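Local atomic coordinates of putative Type I topoisomerase (Deinococcus radiodurans, PDB entry 3M4A), a protein that probably relaxes DNA as a type IB topoisomerase, breaking one strand, allowing passage and rejoining it without ATP. Residues A[108-113]-A[127-132]; A[121-126]-A[193-198]; A[136-141]-A[221-226]. All coordinates share one frame; numbering follows the deposited sequence.

In the fold
All three contacts lie in the type IB catalytic core and involve helix 120-134 or the loop that follows it. Contacts 1 and 2 have centres about 11 Å apart and meet neighbouring phosphates of DNA chain B, those of DC10 and DG9. They join through the salt bridge from Arg121 NE to Asp112 OD1, 2.9 Å, and through Leu113 CD2 against Leu126 CD2, 3.6 Å. Contact 3 is set back from the DNA, its nearest atom about 9 Å away. Its centre is about 13 Å from that of contact 1. Tyr225 OH and Asp112 OD2 of these two contacts are 2.6 Å apart, probably hydrogen-bonded.

Contact 1: residues A[108-113]-A[127-132]; sequences ATTADL and MTRLLH. With ACY (acetic acid), chain D; nucleotides of chain B; nucleotides of chain C.
Leu113 and Arg129 meet in a phosphate-binding site between helices 91-113 and 120-134. The short segments run at 140°, their axes 11.0 Å apart. Leu113 CD1 lies over one face of the Arg129 guanidinium, off its centre and 3.4 Å from NH2. Arg129 NH1 bonds to OP2 of DC10 of chain B at 2.9 Å, and NH2 bonds to OP1 at 3.0 Å. With CG anti to the backbone N, chi1 -178°, and the chain bent at chi3, the guanidinium reaches the phosphate, and this two-point grip fixes it. Arg129 NE gives a nearly straight bond, 174°, at 2.8 Å to O of an acetic acid molecule, probably from the crystallisation solution. Its OXT takes a bond from His132 ND1 at 2.7 Å. One water ties Thr109 OG1 and Thr110 OG1 to Arg129 NH2 and the acetic acid. Thr109 OG1 also bonds to Leu105 O. Thr110 OG1 is also 2.9 Å from OP1 of DC10. Nearer the backbones, the CG2 methyls of Thr109 and Thr128 pack. A methionine at Arg129 would probably leave the DC10 phosphate without its paired donors. Arg129 also bridges to Asp185 and packs on Leu188 of helix 186-196; Thr109 and Thr128 touch Tyr225 of helix 219-230.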
loop_
_atom_site.group_PDB
_atom_site.type_symbol
_atom_site.label_atom_id
_atom_site.label_comp_id
_atom_site.label_asym_id
_atom_site.label_seq_id
_atom_site.Cartn_x
_atom_site.Cartn_y
_atom_site.Cartn_z
ATOM N N ALA A 108 -6.651 5.162 10.189
ATOM C CA ALA A 108 -5.950 6.435 10.116
ATOM C C ALA A 108 -6.329 7.229 8.863
ATOM O O ALA A 108 -6.610 8.433 8.935
ATOM C CB ALA A 108 -4.470 6.200 10.154
ATOM N N THR A 109 -6.351 6.561 7.705
ATOM C CA THR A 109 -6.655 7.269 6.456
ATOM C C THR A 109 -8.136 7.675 6.380
ATOM O O THR A 109 -8.447 8.766 5.925
ATOM C CB THR A 109 -6.178 6.509 5.184
ATOM O OG1 THR A 109 -6.799 5.225 5.097
ATOM C CG2 THR A 109 -4.671 6.343 5.203
ATOM N N THR A 110 -9.046 6.833 6.856
ATOM C CA THR A 110 -10.461 7.237 6.923
ATOM C C THR A 110 -10.624 8.510 7.765
ATOM O O THR A 110 -11.320 9.438 7.357
ATOM C CB THR A 110 -11.353 6.098 7.464
ATOM O OG1 THR A 110 -11.375 5.031 6.505
ATOM C CG2 THR A 110 -12.771 6.587 7.717
ATOM N N ALA A 111 -9.973 8.548 8.925
ATOM C CA ALA A 111 -10.054 9.720 9.798
ATOM C C ALA A 111 -9.658 10.987 9.036
ATOM O O ALA A 111 -10.417 11.978 9.005
ATOM C CB ALA A 111 -9.196 9.523 11.059
ATOM N N ASP A 112 -8.522 10.939 8.344
ATOM C CA ASP A 112 -8.064 12.081 7.534
ATOM C C ASP A 112 -9.008 12.448 6.385
ATOM O O ASP A 112 -9.169 13.628 6.045
ATOM C CB ASP A 112 -6.657 11.815 6.995
ATOM C CG ASP A 112 -5.576 11.889 8.085
ATOM O OD1 ASP A 112 -5.703 12.731 9.006
ATOM O OD2 ASP A 112 -4.590 11.122 8.004
ATOM N N LEU A 113 -9.650 11.448 5.782
ATOM C CA LEU A 113 -10.584 11.677 4.686
ATOM C C LEU A 113 -11.886 12.378 5.105
ATOM O O LEU A 113 -12.552 12.999 4.284
ATOM C CB LEU A 113 -10.925 10.337 4.008
ATOM C CG LEU A 113 -9.797 9.701 3.194
ATOM C CD1 LEU A 113 -10.181 8.283 2.800
ATOM C CD2 LEU A 113 -9.455 10.556 1.964
ATOM N N MET A 127 -4.089 9.867 -1.830
ATOM C CA MET A 127 -2.923 9.332 -2.538
ATOM C C MET A 127 -2.506 7.965 -2.006
ATOM O O MET A 127 -2.149 7.093 -2.784
ATOM C CB MET A 127 -1.751 10.326 -2.471
ATOM C CG MET A 127 -2.007 11.602 -3.249
ATOM S SD MET A 127 -0.819 12.903 -2.847
ATOM C CE MET A 127 0.457 12.506 -4.041
ATOM N N THR A 128 -2.592 7.784 -0.685
ATOM C CA THR A 128 -2.257 6.520 -0.034
ATOM C C THR A 128 -3.267 5.455 -0.447
ATOM O O THR A 128 -2.898 4.315 -0.713
ATOM C CB THR A 128 -2.199 6.651 1.485
ATOM O OG1 THR A 128 -1.199 7.617 1.836
ATOM C CG2 THR A 128 -1.806 5.317 2.120
ATOM N N ARG A 129 -4.538 5.826 -0.524
ATOM C CA ARG A 129 -5.536 4.875 -1.037
ATOM C C ARG A 129 -5.195 4.465 -2.463
ATOM O O ARG A 129 -5.294 3.299 -2.817
ATOM C CB ARG A 129 -6.967 5.417 -0.941
ATOM C CG ARG A 129 -8.014 4.412 -1.418
ATOM C CD ARG A 129 -9.400 4.868 -1.066
ATOM N NE ARG A 129 -9.603 4.770 0.378
ATOM C CZ ARG A 129 -10.718 5.129 1.005
ATOM N NH1 ARG A 129 -11.779 5.548 0.338
ATOM N NH2 ARG A 129 -10.780 5.001 2.316
ATOM N N LEU A 130 -4.793 5.410 -3.295
ATOM C CA LEU A 130 -4.393 5.062 -4.677
ATOM C C LEU A 130 -3.171 4.117 -4.753
ATOM O O LEU A 130 -3.145 3.218 -5.580
ATOM C CB LEU A 130 -4.152 6.322 -5.495
ATOM C CG LEU A 130 -5.438 7.091 -5.822
ATOM C CD1 LEU A 130 -5.133 8.504 -6.308
ATOM C CD2 LEU A 130 -6.240 6.299 -6.873
ATOM N N LEU A 131 -2.186 4.320 -3.881
ATOM C CA LEU A 131 -1.044 3.384 -3.779
ATOM C C LEU A 131 -1.525 1.982 -3.429
ATOM O O LEU A 131 -1.068 0.988 -3.997
ATOM C CB LEU A 131 -0.050 3.845 -2.717
ATOM C CG LEU A 131 0.736 5.132 -2.900
ATOM C CD1 LEU A 131 1.511 5.525 -1.626
ATOM C CD2 LEU A 131 1.659 5.046 -4.123
ATOM N N HIS A 132 -2.466 1.910 -2.485
ATOM C CA HIS A 132 -2.971 0.656 -1.990
ATOM C C HIS A 132 -3.791 -0.086 -3.042
ATOM O O HIS A 132 -3.530 -1.265 -3.307
ATOM C CB HIS A 132 -3.813 0.928 -0.748
ATOM C CG HIS A 132 -4.397 -0.300 -0.104
ATOM N ND1 HIS A 132 -5.517 -0.227 0.693
ATOM C CD2 HIS A 132 -4.028 -1.602 -0.122
ATOM C CE1 HIS A 132 -5.810 -1.432 1.147
ATOM N NE2 HIS A 132 -4.921 -2.289 0.668
HETATM C C ACY D . -6.699 2.979 1.815
HETATM O O ACY D . -7.534 3.880 2.070
HETATM O OXT ACY D . -6.955 2.022 1.052
HETATM C CH3 ACY D . -5.350 3.049 2.462
ATOM P P DC B 10 -14.125 6.130 3.507
ATOM O OP1 DC B 10 -13.000 5.523 4.210
ATOM O OP2 DC B 10 -14.083 6.149 2.026
ATOM O "O5'" DC B 10 -15.428 5.314 3.919
ATOM C "C5'" DC B 10 -15.695 5.085 5.313
ATOM C "C4'" DC B 10 -17.079 4.505 5.473
ATOM O "O4'" DC B 10 -18.080 5.500 5.100
ATOM C "C3'" DC B 10 -17.373 3.274 4.613
ATOM O "O3'" DC B 10 -18.160 2.352 5.333
ATOM C "C2'" DC B 10 -18.183 3.831 3.463
ATOM C "C1'" DC B 10 -19.007 4.845 4.235
ATOM N N1 DC B 10 -19.681 5.874 3.425
ATOM C C2 DC B 10 -20.842 6.452 3.955
ATOM O O2 DC B 10 -21.260 6.082 5.070
ATOM N N3 DC B 10 -21.487 7.386 3.231
ATOM C C4 DC B 10 -21.036 7.755 2.034
ATOM N N4 DC B 10 -21.713 8.692 1.376
ATOM C C5 DC B 10 -19.850 7.184 1.482
ATOM C C6 DC B 10 -19.219 6.250 2.203
ATOM P P DT C 7 -12.558 10.275 14.361
ATOM O OP1 DT C 7 -11.300 9.538 14.059
ATOM O OP2 DT C 7 -12.967 10.486 15.778
ATOM O "O5'" DT C 7 -12.467 11.677 13.625
ATOM C "C5'" DT C 7 -11.961 11.708 12.306
ATOM C "C4'" DT C 7 -12.305 13.001 11.623
ATOM O "O4'" DT C 7 -13.744 13.169 11.570
ATOM C "C3'" DT C 7 -11.788 14.238 12.330
ATOM O "O3'" DT C 7 -10.409 14.396 12.051
ATOM C "C2'" DT C 7 -12.669 15.314 11.728
ATOM C "C1'" DT C 7 -13.969 14.565 11.522
ATOM N N1 DT C 7 -15.033 14.856 12.541
ATOM C C2 DT C 7 -15.861 15.903 12.227
ATOM O O2 DT C 7 -15.734 16.582 11.238
ATOM N N3 DT C 7 -16.848 16.142 13.122
ATOM C C4 DT C 7 -17.089 15.441 14.259
ATOM O O4 DT C 7 -18.037 15.778 14.955
ATOM C C5 DT C 7 -16.184 14.354 14.574
ATOM C C7 DT C 7 -16.357 13.542 15.829
ATOM C C6 DT C 7 -15.192 14.100 13.687
ATOM P P DG B 9 -16.009 12.499 1.414
ATOM O OP1 DG B 9 -14.763 13.221 1.021
ATOM O OP2 DG B 9 -17.031 12.180 0.397
ATOM O "O5'" DG B 9 -15.655 11.130 2.156
ATOM C "C5'" DG B 9 -14.724 11.098 3.210
ATOM C "C4'" DG B 9 -14.955 9.891 4.104
ATOM O "O4'" DG B 9 -16.228 9.938 4.794
ATOM C "C3'" DG B 9 -15.026 8.570 3.348
ATOM O "O3'" DG B 9 -14.356 7.590 4.114
ATOM C "C2'" DG B 9 -16.528 8.337 3.112
ATOM C "C1'" DG B 9 -17.122 8.870 4.387
ATOM N N9 DG B 9 -18.409 9.548 4.322
ATOM C C8 DG B 9 -18.805 10.450 3.385
ATOM N N7 DG B 9 -19.971 10.989 3.599
ATOM C C5 DG B 9 -20.378 10.401 4.775
ATOM C C6 DG B 9 -21.561 10.583 5.517
ATOM O O6 DG B 9 -22.521 11.329 5.299
ATOM N N1 DG B 9 -21.562 9.788 6.640
ATOM C C2 DG B 9 -20.563 8.928 7.022
ATOM N N2 DG B 9 -20.726 8.228 8.153
ATOM N N3 DG B 9 -19.441 8.774 6.350
ATOM C C4 DG B 9 -19.438 9.509 5.228
HETATM O O HOH W 1 -9.273 4.146 4.692
#

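Contact 2: residues A[121-126]-A[193-198]; sequences RKVMAL and QKLLDL. With nucleotides of chain B.
Lys122 and Lys194 reach from two separate helices toward the same phosphate oxygen, OP1 of DG9 of chain B. Lys122 comes closer. Its CG is anti to the backbone N, chi1 177°, and the chain beyond is extended, which carries NZ out to OP1 at 2.7 Å in a hydrogen bond. Lys194 is also extended, but its NZ stops 3.6 Å from OP1. That ammonium is held instead by Asn191 OD1, one turn back in its own helix. The two NZ atoms of Lys122 and Lys194 are 4.2 Å apart, with the anion close to both. One water accepts from each NZ, at 2.9 Å from both Lys122 NZ and Lys194 NZ, and so links the two helices. Lys122 NZ also has Leu113 O and Ala115 O as partners, which anchor it at the end of helix 91-113. An apolar contact joins the same helices: Val123 CG1 faces Leu195 CD2 at 4.4 Å. Phe204 packs on Leu195, and Ile217 packs on Val123. Lysines from two helices converging on one backbone phosphate form a DNA-phosphate site of the type IB catalytic core; a contact to a phosphate does not itself read a base.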
loop_
_atom_site.group_PDB
_atom_site.type_symbol
_atom_site.label_atom_id
_atom_site.label_comp_id
_atom_site.label_asym_id
_atom_site.label_seq_id
_atom_site.Cartn_x
_atom_site.Cartn_y
_atom_site.Cartn_z
ATOM N N ARG A 121 -3.490 16.390 4.802
ATOM C CA ARG A 121 -3.630 14.996 5.206
ATOM C C ARG A 121 -4.757 14.301 4.436
ATOM O O ARG A 121 -4.689 13.097 4.226
ATOM C CB ARG A 121 -3.849 14.869 6.710
ATOM C CG ARG A 121 -2.627 15.297 7.501
ATOM C CD ARG A 121 -2.876 15.200 8.998
ATOM N NE ARG A 121 -3.051 13.822 9.433
ATOM C CZ ARG A 121 -2.084 12.987 9.815
ATOM N NH1 ARG A 121 -0.810 13.358 9.863
ATOM N NH2 ARG A 121 -2.413 11.756 10.166
ATOM N N LYS A 122 -5.789 15.035 4.038
ATOM C CA LYS A 122 -6.862 14.417 3.233
ATOM C C LYS A 122 -6.354 14.054 1.818
ATOM O O LYS A 122 -6.592 12.931 1.300
ATOM C CB LYS A 122 -8.091 15.323 3.163
ATOM C CG LYS A 122 -9.185 14.746 2.273
ATOM C CD LYS A 122 -10.566 15.297 2.552
ATOM C CE LYS A 122 -11.620 14.524 1.764
ATOM N NZ LYS A 122 -13.005 14.865 2.221
ATOM N N VAL A 123 -5.625 14.975 1.198
ATOM C CA VAL A 123 -5.052 14.703 -0.131
ATOM C C VAL A 123 -4.043 13.550 -0.037
ATOM O O VAL A 123 -4.030 12.661 -0.893
ATOM C CB VAL A 123 -4.436 15.946 -0.791
ATOM C CG1 VAL A 123 -3.925 15.623 -2.184
ATOM C CG2 VAL A 123 -5.491 17.053 -0.906
ATOM N N MET A 124 -3.220 13.537 1.015
ATOM C CA MET A 124 -2.282 12.424 1.223
ATOM C C MET A 124 -2.976 11.095 1.520
ATOM O O MET A 124 -2.508 10.052 1.077
ATOM C CB MET A 124 -1.242 12.771 2.281
ATOM C CG MET A 124 -0.310 13.817 1.759
ATOM S SD MET A 124 1.075 14.261 2.825
ATOM C CE MET A 124 0.246 14.897 4.264
ATOM N N ALA A 125 -4.087 11.136 2.247
ATOM C CA ALA A 125 -4.886 9.924 2.462
ATOM C C ALA A 125 -5.445 9.394 1.136
ATOM O O ALA A 125 -5.483 8.166 0.917
ATOM C CB ALA A 125 -6.025 10.198 3.470
ATOM N N LEU A 126 -5.896 10.292 0.259
ATOM C CA LEU A 126 -6.398 9.902 -1.068
ATOM C C LEU A 126 -5.266 9.258 -1.891
ATOM O O LEU A 126 -5.440 8.215 -2.550
ATOM C CB LEU A 126 -6.954 11.124 -1.808
ATOM C CG LEU A 126 -8.252 11.731 -1.269
ATOM C CD1 LEU A 126 -8.494 13.126 -1.848
ATOM C CD2 LEU A 126 -9.419 10.794 -1.646
ATOM N N GLN A 193 -12.853 14.552 -8.585
ATOM C CA GLN A 193 -13.580 15.647 -9.233
ATOM C C GLN A 193 -13.208 16.990 -8.597
ATOM O O GLN A 193 -12.990 17.967 -9.296
ATOM C CB GLN A 193 -15.094 15.436 -9.169
ATOM C CG GLN A 193 -15.599 14.264 -9.995
ATOM C CD GLN A 193 -15.944 14.588 -11.452
ATOM O OE1 GLN A 193 -15.520 15.600 -12.015
ATOM N NE2 GLN A 193 -16.718 13.691 -12.077
ATOM N N LYS A 194 -13.154 17.028 -7.272
ATOM C CA LYS A 194 -12.755 18.237 -6.533
ATOM C C LYS A 194 -11.322 18.662 -6.851
ATOM O O LYS A 194 -11.053 19.852 -7.024
ATOM C CB LYS A 194 -12.886 18.026 -5.021
ATOM C CG LYS A 194 -14.292 17.759 -4.510
ATOM C CD LYS A 194 -14.251 17.467 -2.991
ATOM C CE LYS A 194 -15.399 16.590 -2.536
ATOM N NZ LYS A 194 -15.144 16.021 -1.167
ATOM N N LEU A 195 -10.397 17.711 -6.932
ATOM C CA LEU A 195 -9.020 18.037 -7.327
ATOM C C LEU A 195 -8.964 18.642 -8.736
ATOM O O LEU A 195 -8.258 19.611 -8.982
ATOM C CB LEU A 195 -8.097 16.803 -7.230
ATOM C CG LEU A 195 -7.724 16.340 -5.821
ATOM C CD1 LEU A 195 -7.110 14.952 -5.839
ATOM C CD2 LEU A 195 -6.738 17.311 -5.179
ATOM N N LEU A 196 -9.714 18.054 -9.657
ATOM C CA LEU A 196 -9.770 18.549 -11.037
ATOM C C LEU A 196 -10.423 19.933 -11.177
ATOM O O LEU A 196 -10.203 20.615 -12.173
ATOM C CB LEU A 196 -10.474 17.526 -11.930
ATOM C CG LEU A 196 -9.614 16.298 -12.210
ATOM C CD1 LEU A 196 -10.459 15.076 -12.594
ATOM C CD2 LEU A 196 -8.564 16.632 -13.286
ATOM N N ASP A 197 -11.193 20.364 -10.181
ATOM C CA ASP A 197 -11.741 21.724 -10.182
ATOM C C ASP A 197 -10.700 22.805 -9.882
ATOM O O ASP A 197 -10.944 23.983 -10.175
ATOM C CB ASP A 197 -12.894 21.847 -9.184
ATOM C CG ASP A 197 -14.176 21.194 -9.673
ATOM O OD1 ASP A 197 -14.304 20.877 -10.877
ATOM O OD2 ASP A 197 -15.081 21.011 -8.828
ATOM N N LEU A 198 -9.560 22.428 -9.302
ATOM C CA LEU A 198 -8.490 23.378 -8.989
ATOM C C LEU A 198 -7.712 23.734 -10.264
ATOM O O LEU A 198 -7.669 22.937 -11.199
ATOM C CB LEU A 198 -7.554 22.808 -7.922
ATOM C CG LEU A 198 -8.204 22.345 -6.608
ATOM C CD1 LEU A 198 -7.137 21.790 -5.696
ATOM C CD2 LEU A 198 -8.964 23.461 -5.919
ATOM P P DG B 9 -16.009 12.499 1.414
ATOM O OP1 DG B 9 -14.763 13.221 1.021
ATOM O OP2 DG B 9 -17.031 12.180 0.397
ATOM O "O5'" DG B 9 -15.655 11.130 2.156
ATOM C "C5'" DG B 9 -14.724 11.098 3.210
ATOM C "C4'" DG B 9 -14.955 9.891 4.104
ATOM O "O4'" DG B 9 -16.228 9.938 4.794
ATOM C "C3'" DG B 9 -15.026 8.570 3.348
ATOM O "O3'" DG B 9 -14.356 7.590 4.114
ATOM C "C2'" DG B 9 -16.528 8.337 3.112
ATOM C "C1'" DG B 9 -17.122 8.870 4.387
ATOM N N9 DG B 9 -18.409 9.548 4.322
ATOM C C8 DG B 9 -18.805 10.450 3.385
ATOM N N7 DG B 9 -19.971 10.989 3.599
ATOM C C5 DG B 9 -20.378 10.401 4.775
ATOM C C6 DG B 9 -21.561 10.583 5.517
ATOM O O6 DG B 9 -22.521 11.329 5.299
ATOM N N1 DG B 9 -21.562 9.788 6.640
ATOM C C2 DG B 9 -20.563 8.928 7.022
ATOM N N2 DG B 9 -20.726 8.228 8.153
ATOM N N3 DG B 9 -19.441 8.774 6.350
ATOM C C4 DG B 9 -19.438 9.509 5.228
HETATM O O HOH W 2 -13.808 17.400 1.036
#

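Contact 3: residues A[136-141]-A[221-226]; sequences FRVGSD and ELNAYL
Leu222 is the first residue of segment 221-226 to meet the loop 136-141. Its CD2 methyl lies 4.2 Å from Val138 CG1, an apolar contact. Leu222 CG is anti to the backbone N, chi1 179°, and this helps carry the end of the side chain to the valine. Asn223 follows. Its bond from CA to CB does not aim at the loop, but the amide end turns nearer. The carbonyl oxygen OD1 stands before both branches of Val138, 4.1 Å from CG1 and 4.1 Å from CG2. These are van der Waals contacts only. The other end of the amide, ND2, reaches the loop through water: it gives a weak bond of 3.4 Å to a water that donates to Gly139 O at 2.8 Å. A turn further on, the bond from CA to CB of Leu226 also aims at the loop, but the side chain stays just beyond contact, with CD1 4.6 Å from Val138 CG2. Val138 is thus the one loop side chain that carries the contact. The loop itself is tied down by backbone bonds of Arg137 to Leu152 and Val138 to Ser153. It connects helix 120-134 to helix 141-147, where Ser140 is the N-cap. Helix 235-254 packs alongside, its Ala235 touching both Val138 and Leu226, while Leu226 also rests on Thr128 of helix 120-134.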
loop_
_atom_site.group_PDB
_atom_site.type_symbol
_atom_site.label_atom_id
_atom_site.label_comp_id
_atom_site.label_asym_id
_atom_site.label_seq_id
_atom_site.Cartn_x
_atom_site.Cartn_y
_atom_site.Cartn_z
ATOM N N PHE A 136 0.328 2.200 -7.629
ATOM C CA PHE A 136 1.208 3.234 -8.177
ATOM C C PHE A 136 2.595 3.230 -7.522
ATOM O O PHE A 136 2.747 2.857 -6.350
ATOM C CB PHE A 136 0.642 4.617 -7.896
ATOM C CG PHE A 136 -0.478 5.072 -8.811
ATOM C CD1 PHE A 136 -0.217 5.828 -9.958
ATOM C CD2 PHE A 136 -1.803 4.834 -8.470
ATOM C CE1 PHE A 136 -1.249 6.290 -10.747
ATOM C CE2 PHE A 136 -2.844 5.288 -9.248
ATOM C CZ PHE A 136 -2.580 6.009 -10.397
ATOM N N ARG A 137 3.579 3.691 -8.287
ATOM C CA ARG A 137 4.830 4.196 -7.724
ATOM C C ARG A 137 4.607 5.630 -7.257
ATOM O O ARG A 137 3.778 6.352 -7.811
ATOM C CB ARG A 137 5.925 4.187 -8.791
ATOM C CG ARG A 137 6.261 2.837 -9.372
ATOM C CD ARG A 137 7.281 3.045 -10.469
ATOM N NE ARG A 137 7.738 1.838 -11.131
ATOM C CZ ARG A 137 7.152 1.266 -12.177
ATOM N NH1 ARG A 137 6.031 1.743 -12.691
ATOM N NH2 ARG A 137 7.699 0.188 -12.708
ATOM N N VAL A 138 5.348 6.075 -6.248
ATOM C CA VAL A 138 5.184 7.433 -5.744
ATOM C C VAL A 138 5.778 8.489 -6.703
ATOM O O VAL A 138 5.188 9.543 -6.923
ATOM C CB VAL A 138 5.798 7.586 -4.315
ATOM C CG1 VAL A 138 5.833 9.044 -3.905
ATOM C CG2 VAL A 138 5.011 6.745 -3.287
ATOM N N GLY A 139 6.941 8.179 -7.273
ATOM C CA GLY A 139 7.639 9.100 -8.170
ATOM C C GLY A 139 8.375 10.178 -7.402
ATOM O O GLY A 139 8.344 10.220 -6.174
ATOM N N SER A 140 9.060 11.046 -8.142
ATOM C CA SER A 140 9.735 12.216 -7.554
ATOM C C SER A 140 9.878 13.316 -8.609
ATOM O O SER A 140 9.943 13.016 -9.798
ATOM C CB SER A 140 11.102 11.832 -6.988
ATOM O OG SER A 140 12.062 11.632 -8.011
ATOM N N ASP A 141 9.913 14.575 -8.169
ATOM C CA ASP A 141 9.979 15.724 -9.077
ATOM C C ASP A 141 11.261 15.733 -9.902
ATOM O O ASP A 141 11.227 15.983 -11.107
ATOM C CB ASP A 141 9.915 17.051 -8.308
ATOM C CG ASP A 141 8.525 17.392 -7.819
ATOM O OD1 ASP A 141 7.619 16.548 -7.929
ATOM O OD2 ASP A 141 8.346 18.516 -7.304
ATOM N N GLU A 221 6.764 14.955 1.176
ATOM C CA GLU A 221 5.657 15.117 2.111
ATOM C C GLU A 221 4.816 13.831 2.214
ATOM O O GLU A 221 4.485 13.393 3.313
ATOM C CB GLU A 221 4.790 16.305 1.711
ATOM C CG GLU A 221 3.833 16.715 2.797
ATOM C CD GLU A 221 2.985 17.908 2.443
ATOM O OE1 GLU A 221 3.082 18.399 1.301
ATOM O OE2 GLU A 221 2.211 18.347 3.328
ATOM N N LEU A 222 4.508 13.215 1.075
ATOM C CA LEU A 222 3.753 11.962 1.082
ATOM C C LEU A 222 4.529 10.861 1.768
ATOM O O LEU A 222 3.977 10.097 2.553
ATOM C CB LEU A 222 3.358 11.512 -0.329
ATOM C CG LEU A 222 2.575 10.193 -0.409
ATOM C CD1 LEU A 222 1.297 10.226 0.428
ATOM C CD2 LEU A 222 2.246 9.851 -1.870
ATOM N N ASN A 223 5.825 10.767 1.481
ATOM C CA ASN A 223 6.631 9.740 2.133
ATOM C C ASN A 223 6.689 9.910 3.656
ATOM O O ASN A 223 6.731 8.925 4.371
ATOM C CB ASN A 223 8.037 9.659 1.518
ATOM C CG ASN A 223 8.037 8.995 0.133
ATOM O OD1 ASN A 223 7.232 8.102 -0.145
ATOM N ND2 ASN A 223 8.944 9.424 -0.731
ATOM N N ALA A 224 6.663 11.150 4.147
ATOM C CA ALA A 224 6.584 11.411 5.597
ATOM C C ALA A 224 5.263 10.955 6.211
ATOM O O ALA A 224 5.229 10.417 7.320
ATOM C CB ALA A 224 6.819 12.900 5.889
ATOM N N TYR A 225 4.172 11.175 5.479
ATOM C CA TYR A 225 2.847 10.717 5.879
ATOM C C TYR A 225 2.830 9.194 5.979
ATOM O O TYR A 225 2.334 8.636 6.964
ATOM C CB TYR A 225 1.810 11.225 4.874
ATOM C CG TYR A 225 0.371 10.827 5.160
ATOM C CD1 TYR A 225 -0.376 11.510 6.102
ATOM C CD2 TYR A 225 -0.225 9.760 4.496
ATOM C CE1 TYR A 225 -1.684 11.164 6.377
ATOM C CE2 TYR A 225 -1.533 9.396 4.754
ATOM C CZ TYR A 225 -2.267 10.109 5.692
ATOM O OH TYR A 225 -3.568 9.778 5.993
ATOM N N LEU A 226 3.374 8.531 4.960
ATOM C CA LEU A 226 3.480 7.067 4.958
ATOM C C LEU A 226 4.325 6.558 6.133
ATOM O O LEU A 226 3.952 5.597 6.799
ATOM C CB LEU A 226 4.048 6.548 3.635
ATOM C CG LEU A 226 3.171 6.741 2.396
ATOM C CD1 LEU A 226 3.860 6.244 1.141
ATOM C CD2 LEU A 226 1.823 6.043 2.606
HETATM O O HOH W 3 9.644 8.998 -3.993
#